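Local structure of PA1221 (Pseudomonas aeruginosa, 4DG8) at residues A378-T381 and R382-V386; V30-F33 and S34-A37; L245-L248 and I249-G253. The protein belongs to the ANL family of AMP-binding enzymes, also carries a phosphopantetheine attachment region, and holds adenosine monophosphate in this model. All coordinates share one frame; numbering follows the deposited sequence.

Contact 1 (A378-T381 and R382-V386)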
loop_
_atom_site.group_PDB
_atom_site.type_symbol
_atom_site.label_atom_id
_atom_site.label_comp_id
_atom_site.label_asym_id
_atom_site.label_seq_id
_atom_site.Cartn_x
_atom_site.Cartn_y
_atom_site.Cartn_z
ATOM N N ALA A 378 11.139 -0.284 18.499
ATOM C CA ALA A 378 10.403 0.332 19.597
ATOM C C ALA A 378 10.767 1.810 19.702
ATOM O O ALA A 378 9.897 2.666 19.879
ATOM C CB ALA A 378 10.711 -0.387 20.922
ATOM N N ALA A 379 12.065 2.097 19.608
ATOM C CA ALA A 379 12.557 3.468 19.693
ATOM C C ALA A 379 11.905 4.329 18.629
ATOM O O ALA A 379 11.446 5.440 18.895
ATOM C CB ALA A 379 14.065 3.504 19.540
ATOM N N ARG A 380 11.862 3.801 17.415
ATOM C CA ARG A 380 11.247 4.516 16.315
ATOM C C ARG A 380 9.751 4.686 16.522
ATOM O O ARG A 380 9.180 5.680 16.090
ATOM C CB ARG A 380 11.521 3.810 14.997
ATOM C CG ARG A 380 11.025 4.564 13.781
ATOM C CD ARG A 380 11.572 3.936 12.509
ATOM N NE ARG A 380 13.012 3.711 12.627
ATOM C CZ ARG A 380 13.941 4.575 12.231
ATOM N NH1 ARG A 380 13.582 5.725 11.675
ATOM N NH2 ARG A 380 15.228 4.284 12.382
ATOM N N THR A 381 9.104 3.718 17.168
ATOM C CA THR A 381 7.675 3.862 17.436
ATOM C C THR A 381 7.475 5.033 18.395
ATOM O O THR A 381 6.681 5.937 18.126
ATOM C CB THR A 381 7.039 2.579 18.025
ATOM O OG1 THR A 381 7.099 1.521 17.057
ATOM C CG2 THR A 381 5.564 2.830 18.408
ATOM N N ARG A 382 8.229 5.016 19.494
ATOM C CA ARG A 382 8.194 6.074 20.509
ATOM C C ARG A 382 8.488 7.457 19.944
ATOM O O ARG A 382 7.912 8.443 20.395
ATOM C CB ARG A 382 9.176 5.777 21.647
ATOM C CG ARG A 382 8.651 4.759 22.639
ATOM C CD ARG A 382 9.750 4.216 23.511
ATOM N NE ARG A 382 10.488 5.277 24.181
ATOM C CZ ARG A 382 10.046 5.927 25.252
ATOM N NH1 ARG A 382 8.855 5.631 25.760
ATOM N NH2 ARG A 382 10.790 6.879 25.806
ATOM N N ALA A 383 9.387 7.521 18.965
ATOM C CA ALA A 383 9.742 8.782 18.328
ATOM C C ALA A 383 8.709 9.252 17.289
ATOM O O ALA A 383 8.463 10.448 17.156
ATOM C CB ALA A 383 11.120 8.668 17.682
ATOM N N SER A 384 8.150 8.319 16.520
ATOM C CA SER A 384 7.235 8.651 15.419
ATOM C C SER A 384 5.763 8.859 15.807
ATOM O O SER A 384 5.041 9.621 15.151
ATOM C CB SER A 384 7.336 7.610 14.296
ATOM O OG SER A 384 8.634 7.597 13.734
ATOM N N PHE A 385 5.319 8.138 16.835
ATOM C CA PHE A 385 3.940 8.221 17.311
ATOM C C PHE A 385 3.936 8.882 18.678
ATOM O O PHE A 385 4.365 8.286 19.663
ATOM C CB PHE A 385 3.304 6.827 17.403
ATOM C CG PHE A 385 3.245 6.084 16.081
ATOM C CD1 PHE A 385 2.070 6.053 15.333
ATOM C CD2 PHE A 385 4.360 5.420 15.590
ATOM C CE1 PHE A 385 2.011 5.366 14.112
ATOM C CE2 PHE A 385 4.311 4.730 14.375
ATOM C CZ PHE A 385 3.145 4.699 13.636
ATOM N N VAL A 386 3.426 10.110 18.731
ATOM C CA VAL A 386 3.555 10.949 19.911
ATOM C C VAL A 386 2.219 11.575 20.262
ATOM O O VAL A 386 1.370 11.739 19.402
ATOM C CB VAL A 386 4.535 12.092 19.633
ATOM C CG1 VAL A 386 5.848 11.536 19.115
ATOM C CG2 VAL A 386 3.932 13.053 18.609
#
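Thr381 and Phe385 meet where the short helix 378-384 gives way to strand 385-390, the first arm of a beta hairpin completed by strand 393-406. The two side chains cross at a slant: methyl CG2 of Thr381 lies 4.0 Å from Phe385 CD2. The ring also turns an edge to the backbone, with Thr381 O in the ring plane, 3.5 Å from CD2. That same carbonyl oxygen takes the last i to i+4 bond of the helix, from Phe385 N at 2.9 Å, so one oxygen touches both the main chain and the ring of the residue that leaves helical geometry. The threonine is divided between two tasks. With CG2 anti to its backbone N, the methyl leans forward to the phenylalanine while OG1 (chi1 -65°) stays back beside the N and bonds to Tyr374 N and Asp377 O. The Phe385 ring also meets that of Tyr398 on the partner strand, their planes at about 40°.

Arg380 and Ser384 form the neighbouring pair. The arginine passes the serine with its aliphatic part, CG coming 3.9 Å from Ser384 OG, then bends at chi3 (-48°) so that NE makes a salt bridge with Asp377. The serine hydroxyl folds back onto its own helix: Arg380 O accepts Ser384 N at 2.9 Å, and OG stands 3.1 Å from that oxygen.

Contact 2 (V30-F33 and S34-A37); sequences VARF and SEMA
Arg32 crosses Glu35 and Met36 at a slant in helix 29-39, an amphipathic alpha-helix of the AMP-binding region that packs against helices 55-72 and 88-99. The charged contact is a loose one. Arg32 NH1 and Glu35 OE1 are 3.4 Å apart, a salt bridge whose hydrogen bond is weak, and the guanidinium and carboxylate planes stand 81° apart, nearly perpendicular. The stronger polar partner of this arginine lies elsewhere: NE bonds to Leu227 O. A bend at chi2 (67°) turns the arginine chain along the helix, bringing the guanidinium up to the residues of the next turn.

Packing contacts are of two kinds. Met36, folded at chi2 and chi3, sets its methyl over the centre of one guanidinium face, with CE 3.5 Å above the plane. The apolar one is on the buried side, where Phe33 has CG anti to its backbone N, and its ring runs beside the next turn, CE2 meeting Ala37 CB at 4.0 Å. The ring also touches Leu58, Leu59 and Leu95 of the two neighbouring helices and lies against Tyr55.

Backbone bonds of the i to i+4 kind complete the set, among them Met36 N to Arg32 O at 3.0 Å. Val30 O does more than the others, for Ser34 gives it two protons: N at 2.9 Å and the hydroxyl OG, also at 2.9 Å, approach it from opposite faces of its carbonyl plane.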
loop_
_atom_site.group_PDB
_atom_site.type_symbol
_atom_site.label_atom_id
_atom_site.label_comp_id
_atom_site.label_asym_id
_atom_site.label_seq_id
_atom_site.Cartn_x
_atom_site.Cartn_y
_atom_site.Cartn_z
ATOM N N VAL A 30 -13.419 -9.209 10.985
ATOM C CA VAL A 30 -14.130 -10.473 10.922
ATOM C C VAL A 30 -15.592 -10.309 11.344
ATOM O O VAL A 30 -16.467 -10.970 10.798
ATOM C CB VAL A 30 -13.449 -11.572 11.743
ATOM C CG1 VAL A 30 -12.042 -11.876 11.185
ATOM C CG2 VAL A 30 -13.384 -11.169 13.182
ATOM N N ALA A 31 -15.863 -9.420 12.297
ATOM C CA ALA A 31 -17.253 -9.129 12.636
ATOM C C ALA A 31 -18.007 -8.503 11.440
ATOM O O ALA A 31 -19.108 -8.927 11.096
ATOM C CB ALA A 31 -17.333 -8.238 13.884
ATOM N N ARG A 32 -17.392 -7.526 10.779
ATOM C CA ARG A 32 -18.053 -6.872 9.656
ATOM C C ARG A 32 -18.227 -7.838 8.485
ATOM O O ARG A 32 -19.321 -7.945 7.892
ATOM C CB ARG A 32 -17.272 -5.640 9.225
ATOM C CG ARG A 32 -17.819 -4.969 7.976
ATOM C CD ARG A 32 -19.175 -4.345 8.202
ATOM N NE ARG A 32 -19.671 -3.792 6.943
ATOM C CZ ARG A 32 -20.777 -3.067 6.809
ATOM N NH1 ARG A 32 -21.536 -2.798 7.869
ATOM N NH2 ARG A 32 -21.132 -2.620 5.604
ATOM N N PHE A 33 -17.163 -8.568 8.170
ATOM C CA PHE A 33 -17.281 -9.591 7.148
ATOM C C PHE A 33 -18.391 -10.584 7.476
ATOM O O PHE A 33 -19.140 -10.989 6.590
ATOM C CB PHE A 33 -15.962 -10.349 6.877
ATOM C CG PHE A 33 -16.105 -11.375 5.794
ATOM C CD1 PHE A 33 -15.927 -11.027 4.465
ATOM C CD2 PHE A 33 -16.530 -12.657 6.092
ATOM C CE1 PHE A 33 -16.122 -11.972 3.448
ATOM C CE2 PHE A 33 -16.727 -13.611 5.088
ATOM C CZ PHE A 33 -16.512 -13.272 3.766
ATOM N N SER A 34 -18.499 -10.976 8.741
ATOM C CA SER A 34 -19.513 -11.943 9.111
ATOM C C SER A 34 -20.908 -11.371 8.887
ATOM O O SER A 34 -21.828 -12.084 8.467
ATOM C CB SER A 34 -19.338 -12.379 10.569
ATOM O OG SER A 34 -18.223 -13.243 10.686
ATOM N N GLU A 35 -21.058 -10.084 9.188
ATOM C CA GLU A 35 -22.324 -9.395 8.979
ATOM C C GLU A 35 -22.708 -9.469 7.486
ATOM O O GLU A 35 -23.834 -9.844 7.121
ATOM C CB GLU A 35 -22.201 -7.942 9.454
ATOM C CG GLU A 35 -23.462 -7.112 9.290
ATOM C CD GLU A 35 -23.260 -5.633 9.614
ATOM O OE1 GLU A 35 -22.164 -5.254 10.079
ATOM O OE2 GLU A 35 -24.212 -4.847 9.398
ATOM N N MET A 36 -21.753 -9.124 6.635
ATOM C CA MET A 36 -21.955 -9.152 5.188
ATOM C C MET A 36 -22.292 -10.553 4.690
ATOM O O MET A 36 -23.169 -10.716 3.844
ATOM C CB MET A 36 -20.717 -8.612 4.443
ATOM C CG MET A 36 -20.427 -7.119 4.670
ATOM S SD MET A 36 -21.726 -6.023 4.073
ATOM C CE MET A 36 -22.728 -5.809 5.553
ATOM N N ALA A 37 -21.616 -11.569 5.220
ATOM C CA ALA A 37 -21.856 -12.931 4.743
ATOM C C ALA A 37 -23.225 -13.432 5.181
ATOM O O ALA A 37 -23.848 -14.247 4.487
ATOM C CB ALA A 37 -20.759 -13.883 5.211
#

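Contact 3 (L245-L248 and I249-G253)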
loop_
_atom_site.group_PDB
_atom_site.type_symbol
_atom_site.label_atom_id
_atom_site.label_comp_id
_atom_site.label_asym_id
_atom_site.label_seq_id
_atom_site.Cartn_x
_atom_site.Cartn_y
_atom_site.Cartn_z
ATOM N N LEU A 245 -7.237 -4.025 -18.420
ATOM C CA LEU A 245 -8.252 -3.259 -17.687
ATOM C C LEU A 245 -9.605 -3.333 -18.395
ATOM O O LEU A 245 -10.646 -3.579 -17.761
ATOM C CB LEU A 245 -7.838 -1.788 -17.515
ATOM C CG LEU A 245 -8.845 -0.958 -16.707
ATOM C CD1 LEU A 245 -9.156 -1.639 -15.363
ATOM C CD2 LEU A 245 -8.380 0.520 -16.504
ATOM N N ARG A 246 -9.580 -3.105 -19.707
ATOM C CA ARG A 246 -10.784 -3.194 -20.529
ATOM C C ARG A 246 -11.474 -4.550 -20.364
ATOM O O ARG A 246 -12.701 -4.629 -20.311
ATOM C CB ARG A 246 -10.454 -2.963 -22.004
ATOM C CG ARG A 246 -10.447 -1.501 -22.450
ATOM C CD ARG A 246 -10.103 -1.433 -23.951
ATOM N NE ARG A 246 -9.915 -0.068 -24.436
ATOM C CZ ARG A 246 -10.879 0.692 -24.947
ATOM N NH1 ARG A 246 -12.115 0.228 -25.037
ATOM N NH2 ARG A 246 -10.613 1.926 -25.362
ATOM N N GLN A 247 -10.684 -5.618 -20.273
ATOM C CA GLN A 247 -11.238 -6.962 -20.105
ATOM C C GLN A 247 -11.859 -7.120 -18.734
ATOM O O GLN A 247 -12.947 -7.679 -18.581
ATOM C CB GLN A 247 -10.143 -8.003 -20.218
ATOM C CG GLN A 247 -10.215 -8.832 -21.466
ATOM C CD GLN A 247 -9.168 -9.921 -21.460
ATOM O OE1 GLN A 247 -7.968 -9.637 -21.431
ATOM N NE2 GLN A 247 -9.613 -11.171 -21.440
ATOM N N LEU A 248 -11.140 -6.636 -17.736
ATOM C CA LEU A 248 -11.570 -6.784 -16.355
ATOM C C LEU A 248 -12.868 -6.016 -16.089
ATOM O O LEU A 248 -13.709 -6.471 -15.320
ATOM C CB LEU A 248 -10.451 -6.362 -15.398
ATOM C CG LEU A 248 -9.270 -7.347 -15.366
ATOM C CD1 LEU A 248 -8.048 -6.793 -14.630
ATOM C CD2 LEU A 248 -9.724 -8.701 -14.800
ATOM N N ILE A 249 -13.027 -4.856 -16.724
ATOM C CA ILE A 249 -14.283 -4.120 -16.632
ATOM C C ILE A 249 -15.382 -4.796 -17.465
ATOM O O ILE A 249 -16.458 -5.100 -16.967
ATOM C CB ILE A 249 -14.112 -2.661 -17.097
ATOM C CG1 ILE A 249 -13.172 -1.911 -16.149
ATOM C CG2 ILE A 249 -15.478 -1.982 -17.237
ATOM C CD1 ILE A 249 -12.693 -0.564 -16.680
ATOM N N GLY A 250 -15.085 -5.059 -18.730
ATOM C CA GLY A 250 -16.084 -5.562 -19.659
ATOM C C GLY A 250 -16.489 -7.009 -19.432
ATOM O O GLY A 250 -17.672 -7.342 -19.500
ATOM N N GLU A 251 -15.514 -7.880 -19.192
ATOM C CA GLU A 251 -15.822 -9.293 -18.967
ATOM C C GLU A 251 -16.214 -9.610 -17.537
ATOM O O GLU A 251 -17.026 -10.497 -17.287
ATOM C CB GLU A 251 -14.659 -10.184 -19.404
ATOM C CG GLU A 251 -14.376 -10.078 -20.887
ATOM C CD GLU A 251 -13.130 -10.828 -21.303
ATOM O OE1 GLU A 251 -12.691 -11.725 -20.544
ATOM O OE2 GLU A 251 -12.596 -10.515 -22.390
ATOM N N ARG A 252 -15.567 -8.951 -16.591
ATOM C CA ARG A 252 -15.843 -9.226 -15.181
ATOM C C ARG A 252 -16.657 -8.225 -14.364
ATOM O O ARG A 252 -16.958 -8.486 -13.205
ATOM C CB ARG A 252 -14.566 -9.650 -14.485
ATOM C CG ARG A 252 -13.973 -10.812 -15.229
ATOM C CD ARG A 252 -12.716 -11.237 -14.616
ATOM N NE ARG A 252 -12.044 -12.235 -15.425
ATOM C CZ ARG A 252 -10.894 -12.787 -15.063
ATOM N NH1 ARG A 252 -10.341 -12.426 -13.918
ATOM N NH2 ARG A 252 -10.305 -13.683 -15.834
ATOM N N GLY A 253 -17.025 -7.101 -14.967
ATOM C CA GLY A 253 -17.827 -6.114 -14.268
ATOM C C GLY A 253 -17.182 -5.293 -13.150
ATOM O O GLY A 253 -17.893 -4.757 -12.297
#
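Glu251 N gives its proton to Gln247 O at 2.6 Å, a short bond near the C-terminal part of the alpha-helix that begins at 242, which lies on strand 206-209 and leads towards strand 256-260. The same two residues are joined again through their side chains, which run side by side and point the same way. Gln247 NE2 reaches Glu251 OE2 at 3.2 Å, on the syn side of the carboxylate though 32° out of its plane, and adds a weak bond to OE1. Amide and carboxylate are turned 62° against each other, so this is no flat two-bond pairing. The fit is tight lower down: Gln247 CG is 3.1 Å from OE2, and the glutamine keeps an unusual chi1 of -110°, away from the staggered positions.

One pairing is apolar: Leu245 and Ile249 touch through Leu245 CG and Ile249 CD1, 3.9 Å apart; Leu245 and Leu248 also lean on Leu208 of the strand. Farther along, Leu248 CD2 sits 3.9 Å from Arg252 CD and from NH1, next to an arginine chain stretched out from CG to NE. Arg252 NH1 forms a salt bridge with Asp236, and Arg252 O accepts a hydrogen bond from Arg206. Gly253 then leaves helical geometry with positive phi, its N bonded to Ile249 O at 2.9 Å.

All three contacts are local ones along a helix, and contacts 1 and 3 also include the residues that leave it. Contact 1 lies at the surface, at the junction of a helix and a beta hairpin, with the Phe385 side chain about 11 Å from the adenosine monophosphate. Contacts 2 and 3 are partly buried, and their centres are about 27 Å apart; contacts 1 and 3 lie on opposite sides of the chain's centre, about 44 Å between centres. No two share a helix. Contact 2 faces other helices with an aromatic ring, contact 3 faces a strand with leucines, and each keeps a polar pair, salt bridge or amide-carboxylate, whereas contact 1 couples a threonine methyl to a phenylalanine.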